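Local coordinates for protein sialidase B (Streptococcus pneumoniae serotype 4, PDB 4XJW) that is an intramolecular trans-sialidase that cleaves alpha-(2->3)-, alpha-(2->6)- and alpha-(2->8)-linked terminal sialic acid from oligosaccharides, glycoproteins and glycolipids, at residues S31-K37 against E169-K175; S28-Q32 against L137-N141; G8-N14 against L162-D168; S94-K98 against I606-Y611. The protein carries 1 engineered substitution. All coordinates share one frame; numbering follows the deposited sequence.

Contacts 1, 2 and 3 belong to the lectin-like N-terminal domain, and contact 4 joins that domain to the propeller. Contacts 1 and 3 share strand 166-173: contact 1 pairs it with strand 32-39 and contact 3 with strand 5-13, and both are backbone ladders whose apolar face turns inward. Contact 3 has the more exposed polar fringe. The first segments of contacts 1 and 2 overlap at S31 and Q32, but contact 2 lies nearer the surface, with G29 and E30 exposed, and joins irregular chain to a loop through a serine hydroxyl and a water. Contact 4 is the most buried, its centre about 17 Å from the chain's centre, and it turns on one carboxylate that receives backbone N-H groups.

Contact 1: residues S31-K37 against E169-K175; sequences SQTVVMK and EISLFNK
The amides of Q32 and N174 meet at right angles, their planes 89° apart, just where a regular antiparallel ladder in the lectin-like beta sandwich of the N-terminal domain gives out. Q32 NE2 makes a nearly straight hydrogen bond of 3.0 Å to N174 OD1, which lies in the plane of the glutamine amide. A bend at chi2 (77°) brings the Q32 amide round to this partner, while N174 ND2 bonds K26 O. N174 is also the centre of an inverse gamma turn, and beyond it K175 O accepts T33 OG1 at 2.7 Å, in the carbonyl plane and on a lone pair. The same hydroxyl is bonded to I177 N. Further on, T33-F173, V35-S171 and K37-E169 form hydrogen-bonded pairs, the last with one good bond and one weak.

On one face V34 CG2 touches L172 CD2 at 3.6 Å, and M36 CG lies alongside I170 CG1 at 3.5 Å. On the other, V35 CG2 reaches the edge of the F173 ring, 3.8 Å from CE1, and a water joins V35 O to S171 OG, a hydroxyl also bonded to Q6. K37 lays its CD beside E169 OE1 but sends NZ on to T107 and P186. The apolar face of M36 and I170 packs on strand 46-53 of the facing sheet, while side-chain bonds from Q32 and T33 carry the pairing beyond the end of strand 166-173.

Contact 2: residues S28-Q32 against L137-N141; sequences SGESQ and LPISN
S140 and G29 make the direct hydrogen bond between these two loops: S140 OG donates to G29 O at 2.6 Å. The hydroxyl is put there by a chi1 of 61°, which places OG between the serine's backbone N and carbonyl carbon. G29 O takes a second donor, Q32 NE2 at 3.2 Å, and the two arrive differently. The serine comes only modestly tilted from the carbonyl plane, whereas the amide nitrogen stands above it, 62° out. The other hydrogen of Q32 NE2 goes to N174.

A water makes the second link between the loops: it donates to E30 O at 2.7 Å and to Q32 OE1 at 2.8 Å, and accepts from I139 N, so a backbone N-H on one side is tied to two acceptors on the other.

Van der Waals contacts of aliphatic carbons flank these bonds. The extended E30 side chain runs beside the P138 ring, CG to CG 3.6 Å, and I139 CD1 rests 3.7 Å from Q32 CB, the isoleucine tip lying across the glutamine stem.

The loops lie at the margin of the lectin-like sandwich, one leading into each of its sheets: residues 28-32 run from the short helix 20-23 into strand 32-39, and residues 137-141 link strand 126-132 to strand 147-150. I139 also touches S112 of strand 102-113, the next neighbour of strand 32-39, while L137 packs on I78 and D80 of strand 74-80 in the other sheet.

Contact 3: residues G8-N14 against L162-D168; sequences GSYQLNN and LAKGSID
L12 presses its side chain along the backbone of A163-G165 toward I167. Its CB lies 3.3 Å from G165 O; CG, set beside the leucine's own backbone N (chi1 -50°), is still 3.8 Å from that oxygen. With chi2 fully extended, CD1 arrives 3.8 Å from I167 CG1 and also touches A163 CB.

L12 and G165 exchange backbone bonds in both directions, as do Y10 and I167. At the far end S9 and Y10 both face I167 in a G1 beta bulge, S9 N bonding D168 O from above its carbonyl plane. On the opposite face to L12, K164 NZ reaches N13 OD1 at 2.6 Å, in the carbonyl plane and on a lone pair. Past N13 the backbone pairing goes on with N14 N bonded to A163 O, and L162 CD2 packs against N14 C at 3.6 Å. N14 OD1 itself is held by N44.

Strand 5-13 here flanks strand 166-173, whose other neighbour is strand 32-39. The inward face packs on the second sheet of the sandwich: Y10 and L12 touch I17 of strand 17-18, and Y10 and I167 touch L150 of strand 147-150.

Contact 4: residues S94-K98 against I606-Y611; sequences SLWGK and IDLPSY
D607 turns its carboxylate into the backbone at G97 and K98 and takes up both N-H groups. G97 N bonds the syn lone pair of D607 OD2 at 2.9 Å and makes a second, weak bond to OD1. K98 N meets D607 OD1 at 2.8 Å from above the carboxylate plane, and L608 N comes to the same oxygen from the opposite face. The group is placed by CG lying anti to the backbone N of D607 (chi1 -162°). The W96 indole lies close by, CE3 3.2 Å from D607 OD2, with the ring and carboxylate planes only 17° apart.

Next to the carboxylate, L608 and Y611 pack against G97, which has no side chain to keep them off: L608 CG is 3.9 Å from G97 CA. The edge of the Y611 ring meets W96 C, CE2 at 3.6 Å, and one face of the ring carries L608 CD1. A water accepts from Y611 OH and donates to W96 O.

The tyrosine closes a type I beta turn, L608 to Y611, in the propeller of this family 33 sialidase, and the contact docks the lectin-like domain onto that propeller. The Y611 side chain lies about 10 Å from that of R581, which probably binds the substrate.

Farther out, K632 forms a salt bridge with D607 OD2 and a cation-pi contact with W96. The indole NE1 bonds Q648, and the F191 ring meets the indole nearly parallel. M68 of strand 63-69 touches both L95 and Y611.

Contact 1: residues S31-K37 against E169-K175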
loop_
_atom_site.group_PDB
_atom_site.type_symbol
_atom_site.label_atom_id
_atom_site.label_comp_id
_atom_site.label_asym_id
_atom_site.label_seq_id
_atom_site.Cartn_x
_atom_site.Cartn_y
_atom_site.Cartn_z
ATOM N N SER A 31 10.618 -7.887 33.853
ATOM C CA SER A 31 10.128 -7.033 32.779
ATOM C C SER A 31 11.090 -5.892 32.491
ATOM O O SER A 31 11.574 -5.226 33.410
ATOM C CB SER A 31 8.732 -6.502 33.109
ATOM O OG SER A 31 7.801 -7.560 33.184
ATOM N N GLN A 32 11.350 -5.650 31.210
ATOM C CA GLN A 32 12.275 -4.595 30.805
ATOM C C GLN A 32 11.778 -3.878 29.560
ATOM O O GLN A 32 11.047 -4.445 28.748
ATOM C CB GLN A 32 13.678 -5.156 30.539
ATOM C CG GLN A 32 14.588 -5.254 31.770
ATOM C CD GLN A 32 14.265 -6.437 32.669
ATOM O OE1 GLN A 32 13.804 -7.481 32.205
ATOM N NE2 GLN A 32 14.515 -6.278 33.971
ATOM N N THR A 33 12.185 -2.625 29.420
ATOM C CA THR A 33 11.933 -1.872 28.206
ATOM C C THR A 33 13.248 -1.273 27.762
ATOM O O THR A 33 13.976 -0.702 28.576
ATOM C CB THR A 33 10.905 -0.762 28.452
ATOM O OG1 THR A 33 9.652 -1.366 28.781
ATOM C CG2 THR A 33 10.729 0.105 27.216
ATOM N N VAL A 34 13.558 -1.420 26.477
ATOM C CA VAL A 34 14.743 -0.803 25.892
ATOM C C VAL A 34 14.283 0.305 24.950
ATOM O O VAL A 34 13.433 0.077 24.092
ATOM C CB VAL A 34 15.591 -1.828 25.113
ATOM C CG1 VAL A 34 16.802 -1.140 24.499
ATOM C CG2 VAL A 34 16.024 -2.966 26.021
ATOM N N VAL A 35 14.817 1.512 25.126
ATOM C CA VAL A 35 14.563 2.594 24.186
ATOM C C VAL A 35 15.875 2.985 23.532
ATOM O O VAL A 35 16.862 3.274 24.217
ATOM C CB VAL A 35 13.933 3.817 24.872
ATOM C CG1 VAL A 35 13.762 4.944 23.873
ATOM C CG2 VAL A 35 12.586 3.457 25.465
ATOM N N MET A 36 15.899 2.963 22.206
ATOM C CA MET A 36 17.132 3.186 21.461
ATOM C C MET A 36 16.886 4.142 20.307
ATOM O O MET A 36 16.057 3.871 19.441
ATOM C CB MET A 36 17.657 1.872 20.891
ATOM C CG MET A 36 18.846 1.297 21.615
ATOM S SD MET A 36 19.615 -0.015 20.648
ATOM C CE MET A 36 19.829 0.842 19.100
ATOM N N LYS A 37 17.594 5.265 20.301
ATOM C CA LYS A 37 17.609 6.145 19.141
ATOM C C LYS A 37 18.904 5.900 18.384
ATOM O O LYS A 37 19.998 6.073 18.937
ATOM C CB LYS A 37 17.462 7.606 19.563
ATOM C CG LYS A 37 16.021 7.956 19.913
ATOM C CD LYS A 37 15.892 9.296 20.609
ATOM C CE LYS A 37 14.421 9.671 20.768
ATOM N NZ LYS A 37 13.730 9.812 19.438
ATOM N N GLU A 169 21.165 7.660 21.588
ATOM C CA GLU A 169 20.619 7.540 22.939
ATOM C C GLU A 169 20.168 6.101 23.180
ATOM O O GLU A 169 19.561 5.480 22.305
ATOM C CB GLU A 169 19.418 8.466 23.130
ATOM C CG GLU A 169 19.636 9.913 22.701
ATOM C CD GLU A 169 18.426 10.785 22.957
ATOM O OE1 GLU A 169 17.516 10.333 23.683
ATOM O OE2 GLU A 169 18.390 11.920 22.433
ATOM N N ILE A 170 20.454 5.571 24.366
ATOM C CA ILE A 170 19.889 4.286 24.762
ATOM C C ILE A 170 19.517 4.286 26.245
ATOM O O ILE A 170 20.310 4.696 27.096
ATOM C CB ILE A 170 20.818 3.103 24.424
ATOM C CG1 ILE A 170 20.172 1.787 24.867
ATOM C CG2 ILE A 170 22.201 3.277 25.052
ATOM C CD1 ILE A 170 20.957 0.570 24.486
ATOM N N SER A 171 18.292 3.851 26.540
ATOM C CA SER A 171 17.786 3.817 27.910
ATOM C C SER A 171 17.205 2.438 28.215
ATOM O O SER A 171 16.614 1.807 27.343
ATOM C CB SER A 171 16.710 4.887 28.110
ATOM O OG SER A 171 17.174 6.164 27.727
ATOM N N LEU A 172 17.367 1.982 29.455
ATOM C CA LEU A 172 16.823 0.697 29.893
ATOM C C LEU A 172 15.955 0.954 31.123
ATOM O O LEU A 172 16.349 1.701 32.020
ATOM C CB LEU A 172 17.967 -0.261 30.246
ATOM C CG LEU A 172 17.862 -1.781 30.448
ATOM C CD1 LEU A 172 16.712 -2.211 31.358
ATOM C CD2 LEU A 172 17.813 -2.516 29.115
ATOM N N PHE A 173 14.779 0.337 31.163
ATOM C CA PHE A 173 13.869 0.459 32.298
ATOM C C PHE A 173 13.516 -0.915 32.854
ATOM O O PHE A 173 13.296 -1.855 32.090
ATOM C CB PHE A 173 12.580 1.168 31.883
ATOM C CG PHE A 173 12.800 2.467 31.169
ATOM C CD1 PHE A 173 13.080 2.491 29.809
ATOM C CD2 PHE A 173 12.737 3.669 31.859
ATOM C CE1 PHE A 173 13.281 3.689 29.150
ATOM C CE2 PHE A 173 12.941 4.871 31.204
ATOM C CZ PHE A 173 13.217 4.881 29.849
ATOM N N ASN A 174 13.465 -1.040 34.181
ATOM C CA ASN A 174 13.013 -2.282 34.809
ATOM C C ASN A 174 11.489 -2.337 34.943
ATOM O O ASN A 174 10.941 -2.581 36.021
ATOM C CB ASN A 174 13.695 -2.490 36.166
ATOM C CG ASN A 174 15.148 -2.924 36.033
ATOM O OD1 ASN A 174 15.503 -3.699 35.138
ATOM N ND2 ASN A 174 15.994 -2.447 36.942
ATOM N N LYS A 175 10.815 -2.110 33.823
ATOM C CA LYS A 175 9.373 -2.171 33.754
ATOM C C LYS A 175 8.992 -2.397 32.295
ATOM O O LYS A 175 9.737 -2.017 31.390
ATOM C CB LYS A 175 8.798 -0.842 34.244
ATOM C CG LYS A 175 7.279 -0.758 34.287
ATOM C CD LYS A 175 6.836 0.635 34.726
ATOM C CE LYS A 175 5.349 0.842 34.492
ATOM N NZ LYS A 175 4.943 2.262 34.722
HETATM O O HOH W 1 17.042 6.192 25.077
#

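Contact 2: residues S28-Q32 against L137-N141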
loop_
_atom_site.group_PDB
_atom_site.type_symbol
_atom_site.label_atom_id
_atom_site.label_comp_id
_atom_site.label_asym_id
_atom_site.label_seq_id
_atom_site.Cartn_x
_atom_site.Cartn_y
_atom_site.Cartn_z
ATOM N N SER A 28 16.907 -5.864 36.980
ATOM C CA SER A 28 16.127 -6.353 38.107
ATOM C C SER A 28 14.695 -6.672 37.700
ATOM O O SER A 28 14.058 -5.888 36.995
ATOM C CB SER A 28 16.122 -5.296 39.212
ATOM O OG SER A 28 17.438 -4.953 39.582
ATOM N N GLY A 29 14.183 -7.811 38.159
ATOM C CA GLY A 29 12.819 -8.180 37.853
ATOM C C GLY A 29 12.759 -8.764 36.458
ATOM O O GLY A 29 13.774 -8.819 35.748
ATOM N N GLU A 30 11.565 -9.185 36.058
ATOM C CA GLU A 30 11.416 -9.960 34.834
ATOM C C GLU A 30 10.901 -9.165 33.640
ATOM O O GLU A 30 10.770 -9.712 32.538
ATOM C CB GLU A 30 10.513 -11.163 35.089
ATOM C CG GLU A 30 11.115 -12.194 36.033
ATOM C CD GLU A 30 10.108 -13.249 36.427
ATOM O OE1 GLU A 30 8.910 -12.907 36.504
ATOM O OE2 GLU A 30 10.511 -14.410 36.646
ATOM N N SER A 31 10.618 -7.887 33.853
ATOM C CA SER A 31 10.128 -7.033 32.779
ATOM C C SER A 31 11.090 -5.892 32.491
ATOM O O SER A 31 11.574 -5.226 33.410
ATOM C CB SER A 31 8.732 -6.502 33.109
ATOM O OG SER A 31 7.801 -7.560 33.184
ATOM N N GLN A 32 11.350 -5.650 31.210
ATOM C CA GLN A 32 12.275 -4.595 30.805
ATOM C C GLN A 32 11.778 -3.878 29.560
ATOM O O GLN A 32 11.047 -4.445 28.748
ATOM C CB GLN A 32 13.678 -5.156 30.539
ATOM C CG GLN A 32 14.588 -5.254 31.770
ATOM C CD GLN A 32 14.265 -6.437 32.669
ATOM O OE1 GLN A 32 13.804 -7.481 32.205
ATOM N NE2 GLN A 32 14.515 -6.278 33.971
ATOM N N LEU A 137 10.504 -15.872 28.753
ATOM C CA LEU A 137 11.908 -15.771 29.113
ATOM C C LEU A 137 12.262 -14.310 29.348
ATOM O O LEU A 137 12.448 -13.548 28.394
ATOM C CB LEU A 137 12.800 -16.356 28.015
ATOM C CG LEU A 137 14.318 -16.251 28.210
ATOM C CD1 LEU A 137 14.727 -16.753 29.596
ATOM C CD2 LEU A 137 15.067 -17.001 27.120
ATOM N N PRO A 138 12.342 -13.908 30.623
ATOM C CA PRO A 138 12.791 -12.555 30.965
ATOM C C PRO A 138 14.206 -12.346 30.443
ATOM O O PRO A 138 15.036 -13.248 30.582
ATOM C CB PRO A 138 12.787 -12.570 32.496
ATOM C CG PRO A 138 11.828 -13.663 32.873
ATOM C CD PRO A 138 12.001 -14.708 31.817
ATOM N N ILE A 139 14.485 -11.198 29.834
ATOM C CA ILE A 139 15.812 -10.980 29.270
ATOM C C ILE A 139 16.867 -10.916 30.376
ATOM O O ILE A 139 18.033 -11.222 30.150
ATOM C CB ILE A 139 15.891 -9.721 28.358
ATOM C CG1 ILE A 139 15.655 -8.446 29.164
ATOM C CG2 ILE A 139 14.905 -9.820 27.207
ATOM C CD1 ILE A 139 15.852 -7.165 28.360
ATOM N N SER A 140 16.438 -10.554 31.581
ATOM C CA SER A 140 17.331 -10.489 32.731
ATOM C C SER A 140 17.566 -11.854 33.375
ATOM O O SER A 140 18.395 -11.986 34.274
ATOM C CB SER A 140 16.735 -9.560 33.782
ATOM O OG SER A 140 15.485 -10.068 34.214
ATOM N N ASN A 141 16.831 -12.871 32.940
ATOM C CA ASN A 141 16.951 -14.170 33.589
ATOM C C ASN A 141 17.551 -15.241 32.687
ATOM O O ASN A 141 17.418 -16.438 32.950
ATOM C CB ASN A 141 15.607 -14.629 34.160
ATOM C CG ASN A 141 15.765 -15.701 35.229
ATOM O OD1 ASN A 141 16.692 -15.652 36.041
ATOM N ND2 ASN A 141 14.868 -16.678 35.225
HETATM O O HOH W 2 12.334 -9.114 30.438
#

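Contact 3: residues G8-N14 against L162-D168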
loop_
_atom_site.group_PDB
_atom_site.type_symbol
_atom_site.label_atom_id
_atom_site.label_comp_id
_atom_site.label_asym_id
_atom_site.label_seq_id
_atom_site.Cartn_x
_atom_site.Cartn_y
_atom_site.Cartn_z
ATOM N N GLY A 8 24.769 7.754 25.576
ATOM C CA GLY A 8 24.621 8.134 24.186
ATOM C C GLY A 8 25.880 8.514 23.438
ATOM O O GLY A 8 26.984 8.423 23.968
ATOM N N SER A 9 25.691 8.946 22.192
ATOM C CA SER A 9 26.783 9.274 21.287
ATOM C C SER A 9 27.761 8.111 21.187
ATOM O O SER A 9 28.966 8.282 21.382
ATOM C CB SER A 9 27.503 10.551 21.732
ATOM O OG SER A 9 26.584 11.520 22.215
ATOM N N TYR A 10 27.228 6.922 20.910
ATOM C CA TYR A 10 28.054 5.741 20.678
ATOM C C TYR A 10 28.262 5.529 19.186
ATOM O O TYR A 10 27.302 5.356 18.435
ATOM C CB TYR A 10 27.404 4.485 21.264
ATOM C CG TYR A 10 27.261 4.468 22.765
ATOM C CD1 TYR A 10 28.345 4.164 23.584
ATOM C CD2 TYR A 10 26.034 4.732 23.367
ATOM C CE1 TYR A 10 28.211 4.143 24.958
ATOM C CE2 TYR A 10 25.893 4.706 24.737
ATOM C CZ TYR A 10 26.983 4.411 25.528
ATOM O OH TYR A 10 26.840 4.387 26.898
ATOM N N GLN A 11 29.518 5.548 18.761
ATOM C CA GLN A 11 29.849 5.232 17.387
ATOM C C GLN A 11 30.075 3.733 17.279
ATOM O O GLN A 11 30.929 3.180 17.968
ATOM C CB GLN A 11 31.095 5.991 16.943
ATOM C CG GLN A 11 30.927 7.496 17.042
ATOM C CD GLN A 11 29.758 7.985 16.212
ATOM O OE1 GLN A 11 29.676 7.699 15.018
ATOM N NE2 GLN A 11 28.839 8.707 16.843
ATOM N N LEU A 12 29.286 3.080 16.433
ATOM C CA LEU A 12 29.451 1.660 16.173
ATOM C C LEU A 12 30.243 1.507 14.880
ATOM O O LEU A 12 29.699 1.630 13.780
ATOM C CB LEU A 12 28.086 0.968 16.075
ATOM C CG LEU A 12 27.106 1.241 17.219
ATOM C CD1 LEU A 12 25.805 0.508 16.998
ATOM C CD2 LEU A 12 27.694 0.853 18.565
ATOM N N ASN A 13 31.545 1.275 15.012
ATOM C CA ASN A 13 32.389 1.096 13.843
ATOM C C ASN A 13 33.010 -0.289 13.816
ATOM O O ASN A 13 34.218 -0.438 14.010
ATOM C CB ASN A 13 33.478 2.172 13.786
ATOM C CG ASN A 13 32.908 3.570 13.623
ATOM O OD1 ASN A 13 32.327 3.899 12.589
ATOM N ND2 ASN A 13 33.079 4.402 14.641
ATOM N N ASN A 14 32.172 -1.292 13.564
ATOM C CA ASN A 14 32.580 -2.695 13.568
ATOM C C ASN A 14 33.464 -3.051 14.755
ATOM O O ASN A 14 34.518 -3.667 14.605
ATOM C CB ASN A 14 33.219 -3.081 12.233
ATOM C CG ASN A 14 32.242 -2.965 11.077
ATOM O OD1 ASN A 14 31.298 -3.746 10.972
ATOM N ND2 ASN A 14 32.455 -1.979 10.213
ATOM N N LEU A 162 28.741 -7.805 14.282
ATOM C CA LEU A 162 29.311 -6.462 14.367
ATOM C C LEU A 162 28.498 -5.442 13.574
ATOM O O LEU A 162 28.078 -5.707 12.448
ATOM C CB LEU A 162 30.764 -6.461 13.888
ATOM C CG LEU A 162 31.811 -6.934 14.891
ATOM C CD1 LEU A 162 33.159 -7.064 14.196
ATOM C CD2 LEU A 162 31.903 -5.960 16.061
ATOM N N ALA A 163 28.293 -4.275 14.174
ATOM C CA ALA A 163 27.448 -3.245 13.578
ATOM C C ALA A 163 28.181 -1.998 13.093
ATOM O O ALA A 163 29.173 -1.567 13.690
ATOM C CB ALA A 163 26.352 -2.859 14.547
ATOM N N LYS A 164 27.661 -1.420 12.010
ATOM C CA LYS A 164 28.078 -0.108 11.540
ATOM C C LYS A 164 26.890 0.838 11.676
ATOM O O LYS A 164 25.843 0.592 11.085
ATOM C CB LYS A 164 28.499 -0.184 10.075
ATOM C CG LYS A 164 28.957 1.141 9.486
ATOM C CD LYS A 164 30.173 1.692 10.217
ATOM C CE LYS A 164 30.775 2.872 9.469
ATOM N NZ LYS A 164 32.079 3.292 10.055
ATOM N N GLY A 165 27.055 1.914 12.440
ATOM C CA GLY A 165 25.977 2.846 12.698
ATOM C C GLY A 165 26.295 3.634 13.944
ATOM O O GLY A 165 27.454 3.705 14.345
ATOM N N SER A 166 25.281 4.230 14.561
ATOM C CA SER A 166 25.503 4.940 15.807
ATOM C C SER A 166 24.277 4.873 16.695
ATOM O O SER A 166 23.145 4.874 16.214
ATOM C CB SER A 166 25.895 6.399 15.557
ATOM O OG SER A 166 24.839 7.127 14.962
ATOM N N ILE A 167 24.509 4.797 17.996
ATOM C CA ILE A 167 23.426 4.853 18.958
ATOM C C ILE A 167 23.492 6.202 19.663
ATOM O O ILE A 167 24.348 6.423 20.521
ATOM C CB ILE A 167 23.512 3.704 19.964
ATOM C CG1 ILE A 167 23.402 2.364 19.245
ATOM C CG2 ILE A 167 22.433 3.829 21.037
ATOM C CD1 ILE A 167 23.571 1.187 20.154
ATOM N N ASP A 168 22.611 7.115 19.277
ATOM C CA ASP A 168 22.657 8.459 19.837
ATOM C C ASP A 168 22.149 8.502 21.280
ATOM O O ASP A 168 22.648 9.277 22.094
ATOM C CB ASP A 168 21.913 9.455 18.947
ATOM C CG ASP A 168 22.799 10.030 17.855
ATOM O OD1 ASP A 168 24.036 10.036 18.037
ATOM O OD2 ASP A 168 22.256 10.476 16.819
HETATM O O HOH W 3 29.723 5.168 13.228
HETATM O O HOH W 4 34.320 0.857 10.435
#

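Contact 4: residues S94-K98 against I606-Y611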
loop_
_atom_site.group_PDB
_atom_site.type_symbol
_atom_site.label_atom_id
_atom_site.label_comp_id
_atom_site.label_asym_id
_atom_site.label_seq_id
_atom_site.Cartn_x
_atom_site.Cartn_y
_atom_site.Cartn_z
ATOM N N SER A 94 11.162 -2.378 8.526
ATOM C CA SER A 94 10.794 -1.651 9.746
ATOM C C SER A 94 11.551 -0.335 9.971
ATOM O O SER A 94 11.200 0.421 10.880
ATOM C CB SER A 94 10.952 -2.568 10.962
ATOM O OG SER A 94 10.036 -3.643 10.903
ATOM N N LEU A 95 12.579 -0.064 9.162
ATOM C CA LEU A 95 13.528 1.020 9.454
ATOM C C LEU A 95 13.637 2.056 8.346
ATOM O O LEU A 95 13.323 1.788 7.190
ATOM C CB LEU A 95 14.937 0.438 9.651
ATOM C CG LEU A 95 15.139 -0.510 10.824
ATOM C CD1 LEU A 95 16.549 -1.095 10.801
ATOM C CD2 LEU A 95 14.909 0.203 12.129
ATOM N N TRP A 96 14.101 3.246 8.715
ATOM C CA TRP A 96 14.562 4.234 7.749
ATOM C C TRP A 96 16.079 4.311 7.776
ATOM O O TRP A 96 16.708 4.011 8.802
ATOM C CB TRP A 96 13.975 5.600 8.092
ATOM C CG TRP A 96 12.657 5.851 7.411
ATOM C CD1 TRP A 96 11.425 5.399 7.811
ATOM C CD2 TRP A 96 12.441 6.594 6.201
ATOM N NE1 TRP A 96 10.456 5.831 6.920
ATOM C CE2 TRP A 96 11.057 6.561 5.924
ATOM C CE3 TRP A 96 13.287 7.271 5.314
ATOM C CZ2 TRP A 96 10.500 7.184 4.799
ATOM C CZ3 TRP A 96 12.734 7.899 4.208
ATOM C CH2 TRP A 96 11.352 7.848 3.960
ATOM N N GLY A 97 16.671 4.712 6.657
ATOM C CA GLY A 97 18.120 4.825 6.557
ATOM C C GLY A 97 18.573 6.270 6.438
ATOM O O GLY A 97 19.277 6.793 7.320
ATOM N N LYS A 98 18.145 6.921 5.353
ATOM C CA LYS A 98 18.499 8.312 5.065
ATOM C C LYS A 98 17.291 9.085 4.553
ATOM O O LYS A 98 16.363 8.505 3.990
ATOM C CB LYS A 98 19.596 8.391 3.994
ATOM C CG LYS A 98 20.973 7.925 4.439
ATOM C CD LYS A 98 22.032 8.142 3.353
ATOM C CE LYS A 98 22.543 9.584 3.339
ATOM N NZ LYS A 98 23.244 9.918 2.065
ATOM N N ILE A 606 15.206 8.208 -2.292
ATOM C CA ILE A 606 14.241 8.356 -1.196
ATOM C C ILE A 606 14.803 7.786 0.117
ATOM O O ILE A 606 14.615 8.344 1.198
ATOM C CB ILE A 606 12.918 7.655 -1.562
ATOM C CG1 ILE A 606 12.236 8.365 -2.734
ATOM C CG2 ILE A 606 11.977 7.605 -0.356
ATOM C CD1 ILE A 606 11.389 9.538 -2.297
ATOM N N ASP A 607 15.498 6.659 0.007
ATOM C CA ASP A 607 16.168 6.029 1.141
ATOM C C ASP A 607 17.188 5.072 0.518
ATOM O O ASP A 607 17.404 5.110 -0.698
ATOM C CB ASP A 607 15.154 5.297 2.034
ATOM C CG ASP A 607 15.687 5.003 3.436
ATOM O OD1 ASP A 607 16.910 5.125 3.671
ATOM O OD2 ASP A 607 14.873 4.636 4.320
ATOM N N LEU A 608 17.802 4.213 1.334
ATOM C CA LEU A 608 18.907 3.348 0.897
ATOM C C LEU A 608 18.510 2.487 -0.285
ATOM O O LEU A 608 17.351 2.085 -0.402
ATOM C CB LEU A 608 19.354 2.444 2.050
ATOM C CG LEU A 608 19.648 3.110 3.389
ATOM C CD1 LEU A 608 20.282 2.144 4.383
ATOM C CD2 LEU A 608 20.513 4.352 3.193
ATOM N N PRO A 609 19.471 2.185 -1.173
ATOM C CA PRO A 609 19.197 1.319 -2.322
ATOM C C PRO A 609 18.599 -0.035 -1.919
ATOM O O PRO A 609 17.849 -0.635 -2.696
ATOM C CB PRO A 609 20.585 1.127 -2.945
ATOM C CG PRO A 609 21.301 2.396 -2.630
ATOM C CD PRO A 609 20.795 2.827 -1.259
ATOM N N SER A 610 18.922 -0.511 -0.717
ATOM C CA SER A 610 18.443 -1.818 -0.273
ATOM C C SER A 610 17.107 -1.773 0.480
ATOM O O SER A 610 16.544 -2.818 0.805
ATOM C CB SER A 610 19.493 -2.483 0.611
ATOM O OG SER A 610 19.727 -1.695 1.760
ATOM N N TYR A 611 16.610 -0.575 0.771
ATOM C CA TYR A 611 15.345 -0.453 1.492
ATOM C C TYR A 611 14.163 -0.399 0.518
ATOM O O TYR A 611 14.286 0.108 -0.608
ATOM C CB TYR A 611 15.367 0.754 2.423
ATOM C CG TYR A 611 16.121 0.538 3.721
ATOM C CD1 TYR A 611 16.961 -0.555 3.901
ATOM C CD2 TYR A 611 15.967 1.422 4.786
ATOM C CE1 TYR A 611 17.638 -0.753 5.097
ATOM C CE2 TYR A 611 16.642 1.236 5.989
ATOM C CZ TYR A 611 17.484 0.136 6.134
ATOM O OH TYR A 611 18.162 -0.081 7.313
HETATM O O HOH W 5 18.638 1.955 8.987
#